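Local structure of creatinine amidohydrolase (Nostoc punctiforme PCC 73102, 3NO4) at residues A[40-45]-A[78-83]; A[122-127]-A[161-166]. The protein probably hydrolyses carbon-nitrogen bonds of linear amides other than peptides, as a metal-dependent member of the creatininase superfamily. All coordinates share one frame; numbering follows the deposited sequence. Where two conformers were deposited one is given.

Contact 1 (A[40-45]-A[78-83])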
loop_
_atom_site.group_PDB
_atom_site.type_symbol
_atom_site.label_atom_id
_atom_site.label_comp_id
_atom_site.label_asym_id
_atom_site.label_seq_id
_atom_site.Cartn_x
_atom_site.Cartn_y
_atom_site.Cartn_z
ATOM N N ILE A 40 -27.736 -5.545 4.988
ATOM C CA ILE A 40 -27.227 -6.623 4.167
ATOM C C ILE A 40 -26.356 -7.541 5.053
ATOM O O ILE A 40 -25.623 -7.059 5.950
ATOM C CB ILE A 40 -26.406 -6.071 2.938
ATOM C CG1 ILE A 40 -25.970 -7.209 2.018
ATOM C CG2 ILE A 40 -25.218 -5.239 3.412
ATOM C CD1 ILE A 40 -25.626 -6.783 0.537
ATOM N N ILE A 41 -26.486 -8.842 4.814
ATOM C CA ILE A 41 -25.725 -9.888 5.509
ATOM C C ILE A 41 -24.646 -10.369 4.552
ATOM O O ILE A 41 -24.956 -10.647 3.370
ATOM C CB ILE A 41 -26.594 -11.056 5.937
ATOM C CG1 ILE A 41 -27.603 -10.579 6.976
ATOM C CG2 ILE A 41 -25.725 -12.215 6.503
ATOM C CD1 ILE A 41 -28.652 -11.604 7.322
ATOM N N PHE A 42 -23.390 -10.356 5.012
ATOM C CA PHE A 42 -22.301 -11.063 4.344
ATOM C C PHE A 42 -21.875 -12.309 5.098
ATOM O O PHE A 42 -21.470 -12.191 6.250
ATOM C CB PHE A 42 -21.095 -10.158 4.113
ATOM C CG PHE A 42 -21.266 -9.277 2.932
ATOM C CD1 PHE A 42 -21.036 -9.772 1.657
ATOM C CD2 PHE A 42 -21.705 -7.970 3.084
ATOM C CE1 PHE A 42 -21.241 -8.981 0.539
ATOM C CE2 PHE A 42 -21.903 -7.140 1.966
ATOM C CZ PHE A 42 -21.684 -7.666 0.685
ATOM N N PRO A 43 -21.955 -13.498 4.454
ATOM C CA PRO A 43 -21.287 -14.640 5.079
ATOM C C PRO A 43 -19.788 -14.507 4.823
ATOM O O PRO A 43 -19.392 -14.182 3.692
ATOM C CB PRO A 43 -21.886 -15.861 4.363
ATOM C CG PRO A 43 -22.811 -15.369 3.342
ATOM C CD PRO A 43 -22.649 -13.894 3.217
ATOM N N ILE A 44 -18.984 -14.702 5.854
ATOM C CA ILE A 44 -17.536 -14.708 5.726
ATOM C C ILE A 44 -16.957 -15.941 6.387
ATOM O O ILE A 44 -17.217 -16.202 7.543
ATOM C CB ILE A 44 -16.835 -13.387 6.182
ATOM C CG1 ILE A 44 -15.318 -13.446 5.905
ATOM C CG2 ILE A 44 -17.105 -13.068 7.646
ATOM C CD1 ILE A 44 -14.579 -12.075 6.085
ATOM N N GLY A 45 -16.197 -16.716 5.627
ATOM C CA GLY A 45 -15.458 -17.853 6.175
ATOM C C GLY A 45 -13.972 -17.849 5.842
ATOM O O GLY A 45 -13.256 -16.836 6.029
ATOM N N VAL A 78 -28.839 -11.198 1.192
ATOM C CA VAL A 78 -27.608 -11.921 1.563
ATOM C C VAL A 78 -26.639 -11.803 0.409
ATOM O O VAL A 78 -26.917 -12.296 -0.694
ATOM C CB VAL A 78 -27.874 -13.368 1.898
ATOM C CG1 VAL A 78 -26.543 -14.139 2.172
ATOM C CG2 VAL A 78 -28.874 -13.474 3.064
ATOM N N GLY A 79 -25.517 -11.115 0.663
ATOM C CA GLY A 79 -24.471 -10.977 -0.331
ATOM C C GLY A 79 -23.670 -12.262 -0.555
ATOM O O GLY A 79 -23.852 -13.231 0.154
ATOM N N PRO A 80 -22.793 -12.275 -1.576
ATOM C CA PRO A 80 -21.995 -13.457 -1.892
ATOM C C PRO A 80 -20.967 -13.741 -0.814
ATOM O O PRO A 80 -20.436 -12.798 -0.214
ATOM C CB PRO A 80 -21.294 -13.068 -3.198
ATOM C CG PRO A 80 -21.271 -11.558 -3.191
ATOM C CD PRO A 80 -22.530 -11.170 -2.515
ATOM N N THR A 81 -20.678 -15.029 -0.613
ATOM C CA THR A 81 -19.821 -15.485 0.474
ATOM C C THR A 81 -18.361 -15.034 0.226
ATOM O O THR A 81 -17.838 -15.119 -0.916
ATOM C CB THR A 81 -19.917 -17.017 0.658
ATOM O OG1 THR A 81 -21.292 -17.395 0.870
ATOM C CG2 THR A 81 -19.048 -17.501 1.822
ATOM N N ILE A 82 -17.751 -14.497 1.277
ATOM C CA ILE A 82 -16.290 -14.205 1.296
ATOM C C ILE A 82 -15.626 -15.509 1.717
ATOM O O ILE A 82 -15.658 -15.894 2.899
ATOM C CB ILE A 82 -15.931 -13.035 2.206
ATOM C CG1 ILE A 82 -16.612 -11.745 1.708
ATOM C CG2 ILE A 82 -14.380 -12.832 2.333
ATOM C CD1 ILE A 82 -16.553 -10.591 2.711
ATOM N N ASN A 83 -15.130 -16.219 0.704
ATOM C CA ASN A 83 -14.621 -17.589 0.815
ATOM C C ASN A 83 -13.203 -17.720 1.360
ATOM O O ASN A 83 -12.849 -18.774 1.884
ATOM C CB ASN A 83 -14.674 -18.291 -0.557
ATOM C CG ASN A 83 -16.066 -18.601 -0.980
ATOM O OD1 ASN A 83 -16.776 -19.310 -0.267
ATOM N ND2 ASN A 83 -16.466 -18.144 -2.168
#
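Ile44 and Ile82 meet where strand 39-44 runs out beside the loop that follows strand 77-78. Ile82 can be followed outward from its backbone. Its CB lies 3.8 Å from Ile44 CG1 and also close to the carbonyl oxygen of Pro43. With CG1 beside the backbone N (chi1 -62°), CG2 is the branch anti to that nitrogen and rests 3.7 Å from Ile44 CG1, with Ile44 CD1 at nearly the same distance. CG1 lies at the margin of contact with Pro43 O, and the terminal CD1 just reaches Ile44 CD1. Backbone bonds flank this pair: Ile82 N donates to Pro43 O at 2.9 Å, its nitrogen tilted 20° from the carbonyl plane, and Ile82 O receives Gly45 N. At the other end Gly79 N binds Ile41 O at 2.8 Å. Between the Ile41-Val78 and Ile44-Ile82 bridges, two separate ladders, the register shifts by one residue. Pro43 fills this part, its CD 3.4 Å from Gly79 O and its CG beside Thr81 OG1, a hydroxyl that hydrogen-bonds Glu64. The Phe42 ring lies alongside Pro80 and presents its edge to Pro80 O, 3.6 Å from CD1. Gly79 CA sits close to Phe42 CE1, where a beta carbon would collide with the ring. The contact joins strand 39-44 to the loop leaving strand 77-78, with Gly45 about 8 Å from the bound nickel ion. Ile41 and Pro43 pack on helix 58-74, Phe42 and Ile82 on helix 101-118, while strand 122-127 adjoins 39-44 on its other edge and Asn83 bonds Thr81 of the second subunit.

Contact 2 (A[122-127]-A[161-166])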
loop_
_atom_site.group_PDB
_atom_site.type_symbol
_atom_site.label_atom_id
_atom_site.label_comp_id
_atom_site.label_asym_id
_atom_site.label_seq_id
_atom_site.Cartn_x
_atom_site.Cartn_y
_atom_site.Cartn_z
ATOM N N LYS A 122 -26.347 -0.896 7.212
ATOM C CA LYS A 122 -26.225 -1.901 8.249
ATOM C C LYS A 122 -25.610 -3.142 7.626
ATOM O O LYS A 122 -26.299 -3.873 6.911
ATOM C CB LYS A 122 -27.604 -2.172 8.842
ATOM C CG LYS A 122 -28.219 -0.960 9.582
ATOM C CD LYS A 122 -27.766 -0.889 11.043
ATOM C CE LYS A 122 -28.626 0.081 11.871
ATOM N NZ LYS A 122 -28.249 0.055 13.322
ATOM N N PHE A 123 -24.312 -3.354 7.889
ATOM C CA PHE A 123 -23.546 -4.483 7.366
ATOM C C PHE A 123 -23.287 -5.525 8.465
ATOM O O PHE A 123 -22.512 -5.261 9.419
ATOM C CB PHE A 123 -22.223 -4.006 6.782
ATOM C CG PHE A 123 -22.378 -3.132 5.612
ATOM C CD1 PHE A 123 -22.659 -1.759 5.773
ATOM C CD2 PHE A 123 -22.239 -3.630 4.334
ATOM C CE1 PHE A 123 -22.801 -0.931 4.684
ATOM C CE2 PHE A 123 -22.402 -2.804 3.231
ATOM C CZ PHE A 123 -22.663 -1.449 3.405
ATOM N N TYR A 124 -23.961 -6.665 8.358
ATOM C CA TYR A 124 -23.915 -7.762 9.367
ATOM C C TYR A 124 -23.125 -8.931 8.778
ATOM O O TYR A 124 -23.597 -9.588 7.818
ATOM C CB TYR A 124 -25.346 -8.180 9.714
ATOM C CG TYR A 124 -25.506 -9.007 10.954
ATOM C CD1 TYR A 124 -25.336 -8.446 12.205
ATOM C CD2 TYR A 124 -25.866 -10.360 10.886
ATOM C CE1 TYR A 124 -25.520 -9.193 13.364
ATOM C CE2 TYR A 124 -26.057 -11.110 12.044
ATOM C CZ TYR A 124 -25.867 -10.513 13.277
ATOM O OH TYR A 124 -26.042 -11.223 14.423
ATOM N N PHE A 125 -21.877 -9.079 9.222
ATOM C CA PHE A 125 -20.975 -10.120 8.738
ATOM C C PHE A 125 -21.161 -11.337 9.629
ATOM O O PHE A 125 -20.815 -11.276 10.814
ATOM C CB PHE A 125 -19.514 -9.706 8.788
ATOM C CG PHE A 125 -19.165 -8.647 7.783
ATOM C CD1 PHE A 125 -19.472 -7.316 8.026
ATOM C CD2 PHE A 125 -18.616 -8.996 6.556
ATOM C CE1 PHE A 125 -19.145 -6.298 7.026
ATOM C CE2 PHE A 125 -18.306 -8.004 5.588
ATOM C CZ PHE A 125 -18.583 -6.670 5.850
ATOM N N ILE A 126 -21.651 -12.438 9.051
ATOM C CA ILE A 126 -21.830 -13.683 9.808
ATOM C C ILE A 126 -20.610 -14.482 9.496
ATOM O O ILE A 126 -20.399 -14.912 8.353
ATOM C CB ILE A 126 -23.075 -14.428 9.439
ATOM C CG1 ILE A 126 -24.309 -13.643 9.917
ATOM C CG2 ILE A 126 -23.070 -15.824 10.060
ATOM C CD1 ILE A 126 -25.668 -14.215 9.385
ATOM N N ASN A 127 -19.792 -14.666 10.528
ATOM C CA ASN A 127 -18.438 -15.169 10.375
ATOM C C ASN A 127 -18.301 -16.624 10.871
ATOM O O ASN A 127 -18.878 -17.007 11.875
ATOM C CB ASN A 127 -17.486 -14.236 11.108
ATOM C CG ASN A 127 -16.055 -14.729 11.110
ATOM O OD1 ASN A 127 -15.512 -15.125 10.070
ATOM N ND2 ASN A 127 -15.426 -14.675 12.273
ATOM N N GLN A 161 -20.972 -4.844 11.853
ATOM C CA GLN A 161 -20.842 -5.764 13.004
ATOM C C GLN A 161 -20.505 -7.152 12.466
ATOM O O GLN A 161 -20.998 -7.546 11.383
ATOM C CB GLN A 161 -22.131 -5.836 13.843
ATOM C CG GLN A 161 -21.955 -6.529 15.234
ATOM C CD GLN A 161 -23.228 -7.079 15.847
ATOM O OE1 GLN A 161 -24.230 -6.390 15.951
ATOM N NE2 GLN A 161 -23.169 -8.325 16.296
ATOM N N VAL A 162 -19.691 -7.878 13.223
ATOM C CA VAL A 162 -19.377 -9.275 12.969
ATOM C C VAL A 162 -20.108 -10.126 14.042
ATOM O O VAL A 162 -20.142 -9.764 15.236
ATOM C CB VAL A 162 -17.840 -9.534 12.925
ATOM C CG1 VAL A 162 -17.180 -9.119 14.225
ATOM C CG2 VAL A 162 -17.573 -11.038 12.596
ATOM N N ALA A 163 -20.769 -11.203 13.594
ATOM C CA ALA A 163 -21.452 -12.135 14.473
ATOM C C ALA A 163 -20.844 -13.494 14.191
ATOM O O ALA A 163 -20.893 -13.980 13.052
ATOM C CB ALA A 163 -22.944 -12.139 14.182
ATOM N N ASN A 164 -20.279 -14.111 15.212
ATOM C CA ASN A 164 -19.535 -15.348 15.058
ATOM C C ASN A 164 -20.454 -16.479 15.465
ATOM O O ASN A 164 -20.785 -16.578 16.621
ATOM C CB ASN A 164 -18.283 -15.296 15.918
ATOM C CG ASN A 164 -17.419 -14.106 15.573
ATOM O OD1 ASN A 164 -16.915 -14.022 14.445
ATOM N ND2 ASN A 164 -17.270 -13.160 16.514
ATOM N N TRP A 165 -20.869 -17.331 14.513
ATOM C CA TRP A 165 -21.882 -18.351 14.818
ATOM C C TRP A 165 -21.482 -19.286 15.966
ATOM O O TRP A 165 -22.304 -19.627 16.803
ATOM C CB TRP A 165 -22.249 -19.163 13.591
ATOM C CG TRP A 165 -21.323 -20.284 13.200
ATOM C CD1 TRP A 165 -20.304 -20.221 12.344
ATOM C CD2 TRP A 165 -21.384 -21.627 13.667
ATOM N NE1 TRP A 165 -19.716 -21.449 12.208
ATOM C CE2 TRP A 165 -20.351 -22.334 13.029
ATOM C CE3 TRP A 165 -22.238 -22.311 14.536
ATOM C CZ2 TRP A 165 -20.135 -23.714 13.234
ATOM C CZ3 TRP A 165 -22.019 -23.679 14.769
ATOM C CH2 TRP A 165 -20.964 -24.360 14.119
ATOM N N PHE A 166 -20.191 -19.629 15.986
ATOM C CA PHE A 166 -19.531 -20.492 17.006
ATOM C C PHE A 166 -19.395 -19.861 18.400
ATOM O O PHE A 166 -19.053 -20.573 19.376
ATOM C CB PHE A 166 -18.156 -21.009 16.503
ATOM C CG PHE A 166 -17.212 -19.922 16.165
ATOM C CD1 PHE A 166 -16.356 -19.431 17.114
ATOM C CD2 PHE A 166 -17.190 -19.363 14.880
ATOM C CE1 PHE A 166 -15.465 -18.383 16.806
ATOM C CE2 PHE A 166 -16.314 -18.312 14.553
ATOM C CZ PHE A 166 -15.464 -17.823 15.524
HETATM O O HOH W 1 -25.462 -10.193 16.740
#
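Strands 122-127 and 161-164 run parallel, 4.6 Å apart at their axes and crossing at -26°, with Phe125 N and Asn127 N donating to Gln161 O and Ala163 O, and Gln161 N and Ala163 N to Phe123 O and Phe125 O. A weak bond from Trp165 N to Asn127 O, 3.3 Å long, continues the pairing into the 3-10 turn. On the face carrying Tyr124 and Ala163, the phenol swings over the neighbouring strand because CG lies opposite the backbone N (chi1 -165°). Its OH comes 3.2 Å from Ala163 CB, with CZ just behind, a close fit for the small methyl. The Gln161 side chain runs alongside the ring. In one of its two conformers, Gln161 NE2 donates to a water that lies in the ring plane, 2.6 Å from Tyr124 OH, so this link is probably partial. The other face is led by Asn127. Its ND2 gives a nearly straight bond (170°) to Asn164 OD1 at 2.7 Å, the acceptor lying in the Asn127 amide plane, and also donates to His129 O; OD1 accepts from Asn132 ND2. These three bonds fix the amide's rotation, while CB packs 3.5 Å from Val162 CG2. With an alanine here, Asn164 OD1 and His129 O would probably lose the N-H that reaches them and Asn132 ND2 its acceptor, and the Asn164 side chain would be likely to turn more freely. The two strands belong to a beta-alpha-beta unit whose helix 132-150 packs on the Val162 and Asn164 face; helix 242-265 packs on the face of Tyr124 and Ala163, and strand 39-44 flanks 122-127.

How the contacts relate
From the N terminus the chain lays down strand 39-44, passes through helix 58-74 and returns at 78-83, where contact 1 closes the first loop. It then continues through helix 101-118 to strand 122-127, crosses helix 132-150 and comes back at 161-166, closing a second loop at contact 2. The loops follow in series and neither encloses the other. In space they are adjacent, with centres 9 Å apart, because strands 39-44 and 122-127 are neighbours in the parallel sheet. Probable backbone hydrogen bonds between Phe42 O and Ile126 N, and Ile44 N and Ile126 O, link the contacts. Ile41 CG2 also packs 3.5 Å from Ile126 CD1, beside helix 58-74.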